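Non-structural protein 9 (Avian infectious bronchitis virus, PDB 5C94) probably binds RNA as a homodimer, serving the replicase machinery that copies the coronavirus genome. Local coordinates at residues H12-K17 against R102-G107; S32-T37 against S43-I48; T37-S42 against N96-V101; F60-E63 against Q67-V70. All coordinates share one frame; numbering follows the deposited sequence. Where two conformers were deposited one is given.

Interaction 1 (H12-K17 against R102-G107); sequences HGVKTK and RGMVLG
The flat group at this contact is the peptide joining Gly13 to Val14, and the methyl end of Met104 sits over one face of this peptide, above its oxygen: Gly13 O lies 3.2 Å from Met104 CE. On its other flank the same methyl meets Val14 CG2, 3.6 Å from Met104 CE. Met104 was modelled in two conformers, so both contacts of CE are doubtful in detail. Here strand 12-22, a central strand of the nsp9 beta fold, meets helix 99-109, the C-terminal helix laid over the barrel. The same carbonyl oxygen accepts a hydrogen bond from Thr37 OG1 on the next strand. Met104 folds at its last torsion (chi3 42°), which turns CE toward the strand, and its side chain slides past that of Val14 running the other way. Two glycines, Gly103 and Gly107, make up a GxxxG pattern on this helix, the motif through which nsp9 helices pair in dimers of the family; Met104 also packs on Leu106 of the second subunit, while Val105 leans on Phe93. Val14 sends CG2 toward the helix, where it lies 3.7 Å from the backbone atom Met104 O.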
loop_
_atom_site.group_PDB
_atom_site.type_symbol
_atom_site.label_atom_id
_atom_site.label_comp_id
_atom_site.label_asym_id
_atom_site.label_seq_id
_atom_site.Cartn_x
_atom_site.Cartn_y
_atom_site.Cartn_z
ATOM N N HIS A 12 0.921 9.070 -4.850
ATOM C CA HIS A 12 -0.344 9.005 -5.562
ATOM C C HIS A 12 -0.350 7.947 -6.655
ATOM O O HIS A 12 0.445 7.999 -7.608
ATOM C CB HIS A 12 -0.670 10.367 -6.167
ATOM C CG HIS A 12 -0.735 11.467 -5.156
ATOM N ND1 HIS A 12 -1.576 11.425 -4.067
ATOM C CD2 HIS A 12 -0.049 12.632 -5.064
ATOM C CE1 HIS A 12 -1.407 12.520 -3.343
ATOM N NE2 HIS A 12 -0.491 13.267 -3.928
ATOM N N GLY A 13 -1.256 6.987 -6.507
ATOM C CA GLY A 13 -1.506 5.994 -7.533
ATOM C C GLY A 13 -0.421 4.951 -7.594
ATOM O O GLY A 13 0.658 5.131 -7.038
ATOM N N VAL A 14 -0.722 3.843 -8.253
ATOM C CA VAL A 14 0.280 2.836 -8.548
ATOM C C VAL A 14 0.130 2.510 -10.016
ATOM O O VAL A 14 -0.941 2.125 -10.461
ATOM C CB VAL A 14 0.118 1.549 -7.705
ATOM C CG1 VAL A 14 1.080 0.473 -8.188
ATOM C CG2 VAL A 14 0.309 1.833 -6.210
ATOM N N LYS A 15 1.203 2.689 -10.771
ATOM C CA LYS A 15 1.184 2.382 -12.186
ATOM C C LYS A 15 2.199 1.299 -12.529
ATOM O O LYS A 15 3.066 0.950 -11.728
ATOM C CB LYS A 15 1.456 3.642 -13.006
ATOM C CG LYS A 15 0.287 4.630 -13.050
ATOM C CD LYS A 15 0.738 5.930 -13.679
ATOM C CE LYS A 15 -0.418 6.774 -14.163
ATOM N NZ LYS A 15 0.106 8.022 -14.782
ATOM N N THR A 16 2.087 0.802 -13.753
ATOM C CA THR A 16 2.820 -0.360 -14.215
ATOM C C THR A 16 3.433 -0.077 -15.575
ATOM O O THR A 16 2.789 0.542 -16.414
ATOM C CB THR A 16 1.868 -1.587 -14.248
ATOM O OG1 THR A 16 2.022 -2.317 -13.027
ATOM C CG2 THR A 16 2.125 -2.485 -15.398
ATOM N N LYS A 17 4.689 -0.477 -15.781
ATOM C CA LYS A 17 5.285 -0.429 -17.121
ATOM C C LYS A 17 6.416 -1.460 -17.225
ATOM O O LYS A 17 6.925 -1.937 -16.209
ATOM C CB LYS A 17 5.791 0.988 -17.464
ATOM C CG LYS A 17 7.122 1.386 -16.818
ATOM C CD LYS A 17 7.465 2.866 -17.034
ATOM C CE LYS A 17 8.514 3.359 -16.007
ATOM N NZ LYS A 17 8.774 4.842 -16.034
ATOM N N ARG A 102 6.540 1.167 -0.325
ATOM C CA ARG A 102 6.526 -0.300 -0.359
ATOM C C ARG A 102 5.122 -0.842 -0.099
ATOM O O ARG A 102 4.661 -1.761 -0.769
ATOM C CB ARG A 102 7.487 -0.892 0.674
ATOM C CG ARG A 102 8.953 -0.591 0.416
ATOM C CD ARG A 102 9.856 -1.178 1.495
ATOM N NE ARG A 102 11.208 -0.650 1.362
ATOM C CZ ARG A 102 12.245 -1.354 0.915
ATOM N NH1 ARG A 102 12.095 -2.629 0.582
ATOM N NH2 ARG A 102 13.438 -0.789 0.816
ATOM N N GLY A 103 4.452 -0.270 0.897
ATOM C CA GLY A 103 3.114 -0.692 1.250
ATOM C C GLY A 103 2.146 -0.450 0.109
ATOM O O GLY A 103 1.261 -1.282 -0.147
ATOM N N MET A 104 2.313 0.669 -0.587
ATOM C CA MET A 104 1.420 0.991 -1.685
ATOM C C MET A 104 1.437 -0.074 -2.772
ATOM O O MET A 104 0.389 -0.441 -3.294
ATOM C CB MET A 104 1.775 2.345 -2.269
ATOM C CG MET A 104 1.334 3.478 -1.385
ATOM S SD MET A 104 1.365 5.010 -2.301
ATOM C CE MET A 104 0.663 4.474 -3.857
ATOM N N VAL A 105 2.625 -0.577 -3.098
ATOM C CA VAL A 105 2.747 -1.687 -4.031
ATOM C C VAL A 105 2.040 -2.929 -3.483
ATOM O O VAL A 105 1.310 -3.604 -4.212
ATOM C CB VAL A 105 4.220 -2.045 -4.320
ATOM C CG1 VAL A 105 4.300 -3.286 -5.219
ATOM C CG2 VAL A 105 4.945 -0.882 -4.970
ATOM N N LEU A 106 2.258 -3.232 -2.204
ATOM C CA LEU A 106 1.653 -4.426 -1.610
ATOM C C LEU A 106 0.139 -4.296 -1.623
ATOM O O LEU A 106 -0.576 -5.261 -1.907
ATOM C CB LEU A 106 2.151 -4.661 -0.178
ATOM C CG LEU A 106 3.622 -5.054 -0.015
ATOM C CD1 LEU A 106 3.984 -5.158 1.461
ATOM C CD2 LEU A 106 3.940 -6.359 -0.740
ATOM N N GLY A 107 -0.340 -3.097 -1.307
ATOM C CA GLY A 107 -1.760 -2.824 -1.323
ATOM C C GLY A 107 -2.333 -3.002 -2.718
ATOM O O GLY A 107 -3.417 -3.560 -2.869
#

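Interaction 2 (S32-T37 against S43-I48); sequences SKCYYT and SVVAAI
Tyr35 faces both Ala46 and Ala47 across this antiparallel beta hairpin, the signature of a classic beta bulge. Among the backbone bonds, Tyr35 O takes a nearly straight one from Ala46 N at 2.8 Å (angle at the hydrogen 173°) and a weak one from Ala47 N. Tyr35 N donates to Ala47 O at 2.7 Å. Beyond the bulge the ladder resumes in a shifted register, with Thr37 and Val44 bonded to each other through both N and O. The extra residue puts an added twist in strand 42-50, and the two segments run 137° apart rather than squarely antiparallel.

CA-H...O contacts occur at both ends: Ile48 CA comes 3.0 Å from Lys33 O, and Ser43 CA approaches Thr37 O.

Apolar contacts gather on the face bearing Cys34, Tyr36, Val45 and Ile48. Cys34 SG lies between its own backbone N and carbonyl carbon (chi1 85°) and meets Val45 CG1 at 3.9 Å. Its CB rests on Ile48 CG2, and further along Ile48 CD1 reaches Ser32 CB, whose hydroxyl bonds to Val30 O. Leu55 and Leu72 also touch Ile48 from loops. On the face of Tyr35 and Thr37, helix 99-109 closes over the hairpin: Ile109 packs on Tyr35, while Val101 and Val105 pack on Ala46.

Near the turn end of the hairpin, on the face of Cys34 and Val45, Lys17 makes a cation-pi contact with Tyr36, and Ser43 OG comes obliquely to its ring, 3.4 Å from Tyr36 CD2.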
loop_
_atom_site.group_PDB
_atom_site.type_symbol
_atom_site.label_atom_id
_atom_site.label_comp_id
_atom_site.label_asym_id
_atom_site.label_seq_id
_atom_site.Cartn_x
_atom_site.Cartn_y
_atom_site.Cartn_z
ATOM N N SER A 32 10.932 -7.257 -17.362
ATOM C CA SER A 32 10.181 -7.383 -16.135
ATOM C C SER A 32 9.169 -6.267 -16.068
ATOM O O SER A 32 9.126 -5.401 -16.936
ATOM C CB SER A 32 11.101 -7.338 -14.913
ATOM O OG SER A 32 12.270 -8.112 -15.119
ATOM N N LYS A 33 8.355 -6.317 -15.026
ATOM C CA LYS A 33 7.295 -5.360 -14.777
ATOM C C LYS A 33 7.680 -4.492 -13.572
ATOM O O LYS A 33 7.986 -5.027 -12.498
ATOM C CB LYS A 33 5.987 -6.111 -14.515
ATOM C CG LYS A 33 4.718 -5.272 -14.577
ATOM C CD LYS A 33 3.665 -5.914 -13.684
ATOM C CE LYS A 33 2.312 -5.981 -14.352
ATOM N NZ LYS A 33 2.383 -6.871 -15.537
ATOM N N CYS A 34 7.688 -3.170 -13.729
ATOM C CA CYS A 34 7.959 -2.327 -12.568
ATOM C C CYS A 34 6.716 -1.563 -12.086
ATOM O O CYS A 34 5.808 -1.263 -12.849
ATOM C CB CYS A 34 9.119 -1.363 -12.850
ATOM S SG CYS A 34 8.727 0.176 -13.662
ATOM N N TYR A 35 6.680 -1.289 -10.789
ATOM C CA TYR A 35 5.582 -0.569 -10.170
ATOM C C TYR A 35 6.099 0.800 -9.763
ATOM O O TYR A 35 7.180 0.917 -9.168
ATOM C CB TYR A 35 5.038 -1.331 -8.952
ATOM C CG TYR A 35 4.304 -2.604 -9.321
ATOM C CD1 TYR A 35 4.990 -3.709 -9.830
ATOM C CD2 TYR A 35 2.925 -2.705 -9.161
ATOM C CE1 TYR A 35 4.315 -4.877 -10.183
ATOM C CE2 TYR A 35 2.244 -3.865 -9.503
ATOM C CZ TYR A 35 2.942 -4.945 -10.020
ATOM O OH TYR A 35 2.259 -6.094 -10.362
ATOM N N TYR A 36 5.345 1.840 -10.095
ATOM C CA TYR A 36 5.748 3.167 -9.677
ATOM C C TYR A 36 4.574 4.025 -9.234
ATOM O O TYR A 36 3.419 3.865 -9.666
ATOM C CB TYR A 36 6.542 3.866 -10.786
ATOM C CG TYR A 36 5.827 4.101 -12.103
ATOM C CD1 TYR A 36 5.646 3.068 -13.012
ATOM C CD2 TYR A 36 5.387 5.376 -12.464
ATOM C CE1 TYR A 36 5.011 3.281 -14.234
ATOM C CE2 TYR A 36 4.749 5.601 -13.680
ATOM C CZ TYR A 36 4.567 4.546 -14.565
ATOM O OH TYR A 36 3.938 4.748 -15.779
ATOM N N THR A 37 4.874 4.929 -8.322
ATOM C CA THR A 37 3.864 5.836 -7.854
ATOM C C THR A 37 4.283 7.249 -8.231
ATOM O O THR A 37 5.326 7.454 -8.868
ATOM C CB THR A 37 3.650 5.692 -6.347
ATOM O OG1 THR A 37 2.588 6.562 -5.947
ATOM C CG2 THR A 37 4.932 6.015 -5.581
ATOM N N SER A 43 7.454 10.649 -10.988
ATOM C CA SER A 43 7.374 9.200 -10.910
ATOM C C SER A 43 8.468 8.649 -10.005
ATOM O O SER A 43 9.616 9.064 -10.105
ATOM C CB SER A 43 7.490 8.581 -12.310
ATOM O OG SER A 43 6.254 8.650 -12.998
ATOM N N VAL A 44 8.103 7.723 -9.119
ATOM C CA VAL A 44 9.062 7.031 -8.265
ATOM C C VAL A 44 8.892 5.513 -8.442
ATOM O O VAL A 44 7.836 4.964 -8.127
ATOM C CB VAL A 44 8.884 7.452 -6.793
ATOM C CG1 VAL A 44 9.745 6.593 -5.834
ATOM C CG2 VAL A 44 9.201 8.956 -6.632
ATOM N N VAL A 45 9.907 4.846 -8.995
ATOM C CA VAL A 45 9.836 3.400 -9.166
ATOM C C VAL A 45 10.099 2.721 -7.815
ATOM O O VAL A 45 11.070 3.034 -7.120
ATOM C CB VAL A 45 10.831 2.894 -10.243
ATOM C CG1 VAL A 45 10.602 1.434 -10.539
ATOM C CG2 VAL A 45 10.633 3.658 -11.524
ATOM N N ALA A 46 9.212 1.795 -7.454
ATOM C CA ALA A 46 9.182 1.199 -6.122
ATOM C C ALA A 46 9.576 -0.285 -6.090
ATOM O O ALA A 46 10.158 -0.782 -5.112
ATOM C CB ALA A 46 7.787 1.363 -5.542
ATOM N N ALA A 47 9.229 -1.000 -7.153
ATOM C CA ALA A 47 9.371 -2.443 -7.152
ATOM C C ALA A 47 9.356 -2.996 -8.561
ATOM O O ALA A 47 8.854 -2.346 -9.478
ATOM C CB ALA A 47 8.263 -3.079 -6.337
ATOM N N ILE A 48 9.923 -4.186 -8.742
ATOM C CA ILE A 48 9.721 -4.909 -9.994
ATOM C C ILE A 48 9.223 -6.314 -9.678
ATOM O O ILE A 48 9.456 -6.819 -8.577
ATOM C CB ILE A 48 11.005 -4.981 -10.865
ATOM C CG1 ILE A 48 11.993 -5.987 -10.287
ATOM C CG2 ILE A 48 11.647 -3.585 -11.051
ATOM C CD1 ILE A 48 12.851 -6.643 -11.339
#

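Interaction 3 (T37-S42 against N96-V101); sequences TSISGS and NTRSIV
The end of hairpin 30-39/42-50 meets the start of helix 99-109 through Ile39 and Thr37 on one side, Val101 and Arg98 on the other. Ile39 and Val101 reach toward each other tip to tip, with Ile39 CD1 3.8 Å from Val101 CG2. The outer branch of Ile39 is extended (chi2 173°), which carries CD1 across to the helix; Val44 of the partner strand packs against the same residue. Val101 offers its other methyl deeper in, where CG1 lies 3.9 Å from Thr37 CG2. That methyl of Thr37 meets the valine at a slant, its hydroxyl being turned to Gly13 O instead.

The chain reverses just after Ile39 in a type I' turn, the tight two-residue link of a beta hairpin. Ile39 N donates to Ser42 O at 2.7 Å and Ser42 N returns a bond to Ile39 O, with Ser40 and Gly41 between them at positive phi. The turn thus fixes the backbone from which Ile39 projects toward the helix.

On the helix side, Arg98 holds the N-cap position, and its chain bends at chi3 (-75°). Its guanidinium presents an edge to the isoleucine: Ile39 CD1 is near the group's plane, 3.8 Å from Arg98 NH2. Over one face, toward the rim, lies Ile100 CG2, 3.7 Å above the plane. Arg98 NH2 donates to Leu9 O, and a glycerol molecule, probably from crystallisation, accepts from Arg98 NH1.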
loop_
_atom_site.group_PDB
_atom_site.type_symbol
_atom_site.label_atom_id
_atom_site.label_comp_id
_atom_site.label_asym_id
_atom_site.label_seq_id
_atom_site.Cartn_x
_atom_site.Cartn_y
_atom_site.Cartn_z
ATOM N N THR A 37 4.874 4.929 -8.322
ATOM C CA THR A 37 3.864 5.836 -7.854
ATOM C C THR A 37 4.283 7.249 -8.231
ATOM O O THR A 37 5.326 7.454 -8.868
ATOM C CB THR A 37 3.650 5.692 -6.347
ATOM O OG1 THR A 37 2.588 6.562 -5.947
ATOM C CG2 THR A 37 4.932 6.015 -5.581
ATOM N N SER A 38 3.459 8.225 -7.881
ATOM C CA SER A 38 3.803 9.607 -8.165
ATOM C C SER A 38 3.975 10.360 -6.850
ATOM O O SER A 38 3.098 10.311 -5.978
ATOM C CB SER A 38 2.727 10.269 -9.030
ATOM O OG SER A 38 3.101 11.599 -9.384
ATOM N N ILE A 39 5.104 11.043 -6.697
ATOM C CA ILE A 39 5.332 11.854 -5.508
ATOM C C ILE A 39 5.854 13.230 -5.900
ATOM O O ILE A 39 6.891 13.330 -6.556
ATOM C CB ILE A 39 6.328 11.190 -4.560
ATOM C CG1 ILE A 39 5.873 9.760 -4.216
ATOM C CG2 ILE A 39 6.502 12.043 -3.323
ATOM C CD1 ILE A 39 6.895 8.951 -3.406
ATOM N N SER A 40 5.131 14.280 -5.506
ATOM C CA SER A 40 5.457 15.655 -5.910
ATOM C C SER A 40 5.562 15.823 -7.427
ATOM O O SER A 40 6.518 16.431 -7.928
ATOM C CB SER A 40 6.758 16.110 -5.260
ATOM O OG SER A 40 6.614 16.124 -3.857
ATOM N N GLY A 41 4.585 15.259 -8.138
ATOM C CA GLY A 41 4.482 15.363 -9.584
ATOM C C GLY A 41 5.516 14.570 -10.353
ATOM O O GLY A 41 5.685 14.745 -11.560
ATOM N N SER A 42 6.213 13.689 -9.650
ATOM C CA SER A 42 7.290 12.935 -10.260
ATOM C C SER A 42 7.127 11.457 -9.981
ATOM O O SER A 42 6.703 11.068 -8.893
ATOM C CB SER A 42 8.650 13.420 -9.754
ATOM O OG SER A 42 9.019 14.634 -10.384
ATOM N N ASN A 96 16.196 1.054 -0.689
ATOM C CA ASN A 96 15.881 2.294 0.035
ATOM C C ASN A 96 14.536 2.922 -0.285
ATOM O O ASN A 96 14.337 4.112 -0.055
ATOM C CB ASN A 96 16.964 3.349 -0.198
ATOM C CG ASN A 96 18.342 2.852 0.178
ATOM O OD1 ASN A 96 19.306 3.035 -0.571
ATOM N ND2 ASN A 96 18.438 2.190 1.336
ATOM N N THR A 97 13.616 2.129 -0.811
ATOM C CA THR A 97 12.286 2.625 -1.079
ATOM C C THR A 97 11.641 2.958 0.265
ATOM O O THR A 97 11.854 2.251 1.247
ATOM C CB THR A 97 11.458 1.593 -1.868
ATOM O OG1 THR A 97 11.997 1.478 -3.190
ATOM C CG2 THR A 97 9.998 2.031 -1.968
ATOM N N ARG A 98 10.899 4.059 0.318
ATOM C CA ARG A 98 10.185 4.444 1.532
ATOM C C ARG A 98 9.159 3.373 1.921
ATOM O O ARG A 98 8.570 2.718 1.048
ATOM C CB ARG A 98 9.482 5.784 1.338
ATOM C CG ARG A 98 10.421 6.976 1.253
ATOM C CD ARG A 98 9.729 8.240 1.785
ATOM N NE ARG A 98 8.750 8.802 0.859
ATOM C CZ ARG A 98 7.585 9.346 1.213
ATOM N NH1 ARG A 98 7.209 9.386 2.485
ATOM N NH2 ARG A 98 6.779 9.839 0.283
ATOM N N SER A 99 8.938 3.211 3.224
ATOM C CA SER A 99 8.044 2.176 3.741
ATOM C C SER A 99 6.610 2.328 3.234
ATOM O O SER A 99 5.937 1.339 2.921
ATOM C CB SER A 99 8.046 2.195 5.268
ATOM O OG SER A 99 9.295 1.784 5.780
ATOM N N ILE A 100 6.145 3.572 3.158
ATOM C CA ILE A 100 4.789 3.830 2.724
ATOM C C ILE A 100 4.666 3.471 1.240
ATOM O O ILE A 100 3.636 2.965 0.797
ATOM C CB ILE A 100 4.377 5.302 3.007
ATOM C CG1 ILE A 100 2.885 5.500 2.775
ATOM C CG2 ILE A 100 5.185 6.300 2.186
ATOM C CD1 ILE A 100 2.385 6.877 3.225
ATOM N N VAL A 101 5.741 3.682 0.487
ATOM C CA VAL A 101 5.715 3.384 -0.933
ATOM C C VAL A 101 5.769 1.874 -1.155
ATOM O O VAL A 101 5.100 1.352 -2.056
ATOM C CB VAL A 101 6.862 4.097 -1.679
ATOM C CG1 VAL A 101 6.911 3.669 -3.122
ATOM C CG2 VAL A 101 6.674 5.613 -1.603
#

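Interaction 4 (F60-E63 against Q67-V70); sequences FLNE and QIYV
Phe60 lays its ring slantwise across Ile68, with Phe60 CE1 3.5 Å from Ile68 CD1. Val70, two residues along the strand, crosses the Phe60 side chain at about a right angle and brings CG2 to 3.8 Å from Phe60 CE2. Phe60 CG stands between its own backbone N and carbonyl carbon (chi1 47°), a placing that tips the ring over the neighbouring strand. These groups share one face of the hairpin of strands 57-61 and 67-71.

Leu61 and Gln67 occupy the opposite face, their side chains again crossing at about a right angle, and Leu61 CD2 comes 3.4 Å from Gln67 OE1. The amide of Gln67 turns back at chi2 (78°). Between the faces, Ile68 N donates to Phe60 O at 2.9 Å in a practically straight bond (179°), and Phe60 N returns a longer one of 3.3 Å to Ile68 O. Ser59 OG is also hydrogen-bonded to Ile68 O, so two bonds grip that oxygen. Apolar contact predominates on the Phe60 side, where the ring also packs on Val45; on the side of Leu61 and Gln67 a leucine methyl meets an amide whose NE2 is held by Ser59 OG.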
loop_
_atom_site.group_PDB
_atom_site.type_symbol
_atom_site.label_atom_id
_atom_site.label_comp_id
_atom_site.label_asym_id
_atom_site.label_seq_id
_atom_site.Cartn_x
_atom_site.Cartn_y
_atom_site.Cartn_z
ATOM N N PHE A 60 15.649 1.350 -16.148
ATOM C CA PHE A 60 14.542 2.051 -16.781
ATOM C C PHE A 60 14.912 3.516 -17.045
ATOM O O PHE A 60 15.993 3.988 -16.649
ATOM C CB PHE A 60 13.293 1.960 -15.907
ATOM C CG PHE A 60 13.550 2.266 -14.458
ATOM C CD1 PHE A 60 13.703 3.585 -14.029
ATOM C CD2 PHE A 60 13.642 1.236 -13.524
ATOM C CE1 PHE A 60 13.949 3.877 -12.689
ATOM C CE2 PHE A 60 13.883 1.512 -12.171
ATOM C CZ PHE A 60 14.041 2.838 -11.754
ATOM N N LEU A 61 14.047 4.246 -17.714
ATOM C CA LEU A 61 14.263 5.671 -17.921
ATOM C C LEU A 61 13.742 6.463 -16.759
ATOM O O LEU A 61 12.762 6.100 -16.188
ATOM C CB LEU A 61 13.574 6.146 -19.179
ATOM C CG LEU A 61 14.064 5.645 -20.522
ATOM C CD1 LEU A 61 13.336 6.315 -21.654
ATOM C CD2 LEU A 61 15.551 5.796 -20.682
ATOM N N ASN A 62 14.405 7.546 -16.412
ATOM C CA ASN A 62 13.915 8.447 -15.389
ATOM C C ASN A 62 13.059 9.576 -15.939
ATOM O O ASN A 62 12.732 9.580 -17.120
ATOM C CB ASN A 62 15.048 8.998 -14.538
ATOM C CG ASN A 62 15.961 9.924 -15.286
ATOM O OD1 ASN A 62 15.827 10.149 -16.458
ATOM N ND2 ASN A 62 16.915 10.448 -14.588
ATOM N N GLU A 63 12.678 10.515 -15.072
ATOM C CA GLU A 63 11.903 11.685 -15.499
ATOM C C GLU A 63 12.546 12.420 -16.670
ATOM O O GLU A 63 11.877 12.764 -17.647
ATOM C CB GLU A 63 11.694 12.654 -14.322
ATOM C CG GLU A 63 10.776 12.122 -13.221
ATOM C CD GLU A 63 9.287 12.189 -13.586
ATOM O OE1 GLU A 63 8.940 12.704 -14.666
ATOM O OE2 GLU A 63 8.454 11.708 -12.799
ATOM N N GLN A 67 18.607 6.737 -19.091
ATOM C CA GLN A 67 18.737 5.340 -18.635
ATOM C C GLN A 67 19.471 5.190 -17.295
ATOM O O GLN A 67 20.669 5.490 -17.188
ATOM C CB GLN A 67 19.465 4.488 -19.687
ATOM C CG GLN A 67 19.393 2.964 -19.402
ATOM C CD GLN A 67 18.044 2.352 -19.795
ATOM O OE1 GLN A 67 17.330 2.897 -20.638
ATOM N NE2 GLN A 67 17.680 1.236 -19.161
ATOM N N ILE A 68 18.767 4.707 -16.277
ATOM C CA ILE A 68 19.408 4.530 -14.978
ATOM C C ILE A 68 19.328 3.093 -14.478
ATOM O O ILE A 68 18.555 2.278 -14.993
ATOM C CB ILE A 68 18.799 5.442 -13.905
ATOM C CG1 ILE A 68 17.401 4.975 -13.540
ATOM C CG2 ILE A 68 18.777 6.910 -14.368
ATOM C CD1 ILE A 68 17.006 5.397 -12.139
ATOM N N TYR A 69 20.148 2.797 -13.471
ATOM C CA TYR A 69 20.180 1.489 -12.829
ATOM C C TYR A 69 19.938 1.621 -11.320
ATOM O O TYR A 69 20.402 2.569 -10.676
ATOM C CB TYR A 69 21.513 0.796 -13.139
ATOM C CG TYR A 69 21.663 0.516 -14.631
ATOM C CD1 TYR A 69 22.116 1.510 -15.512
ATOM C CD2 TYR A 69 21.312 -0.721 -15.167
ATOM C CE1 TYR A 69 22.227 1.267 -16.881
ATOM C CE2 TYR A 69 21.424 -0.972 -16.525
ATOM C CZ TYR A 69 21.879 0.021 -17.378
ATOM O OH TYR A 69 21.977 -0.242 -18.729
ATOM N N VAL A 70 19.156 0.694 -10.774
ATOM C CA VAL A 70 18.878 0.657 -9.338
ATOM C C VAL A 70 19.098 -0.753 -8.769
ATOM O O VAL A 70 18.858 -1.766 -9.442
ATOM C CB VAL A 70 17.426 1.107 -9.009
ATOM C CG1 VAL A 70 17.188 2.526 -9.480
ATOM C CG2 VAL A 70 16.410 0.171 -9.642
#

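In the fold
Strands of interactions 1, 2 and 4 belong to one antiparallel sheet, in which 12-22 lies between 57-61 and 30-39. Interactions 1 and 3 both use helix 99-109, which lies against this sheet and touches the second subunit; their centres are about 9 Å apart. Interaction 2, with its centre about 7 Å from that of interaction 1, shares Thr37 with interaction 3. Interaction 4 is more remote, about 18 Å from the centre of interaction 1, but Phe60 meets Val45 of interaction 2. Along the chain, interactions 2, 3 and 4 fall within the loop closed by interaction 1, so the C-terminal helix, which probably forms the dimer interface as in relatives, packs back on the first strand.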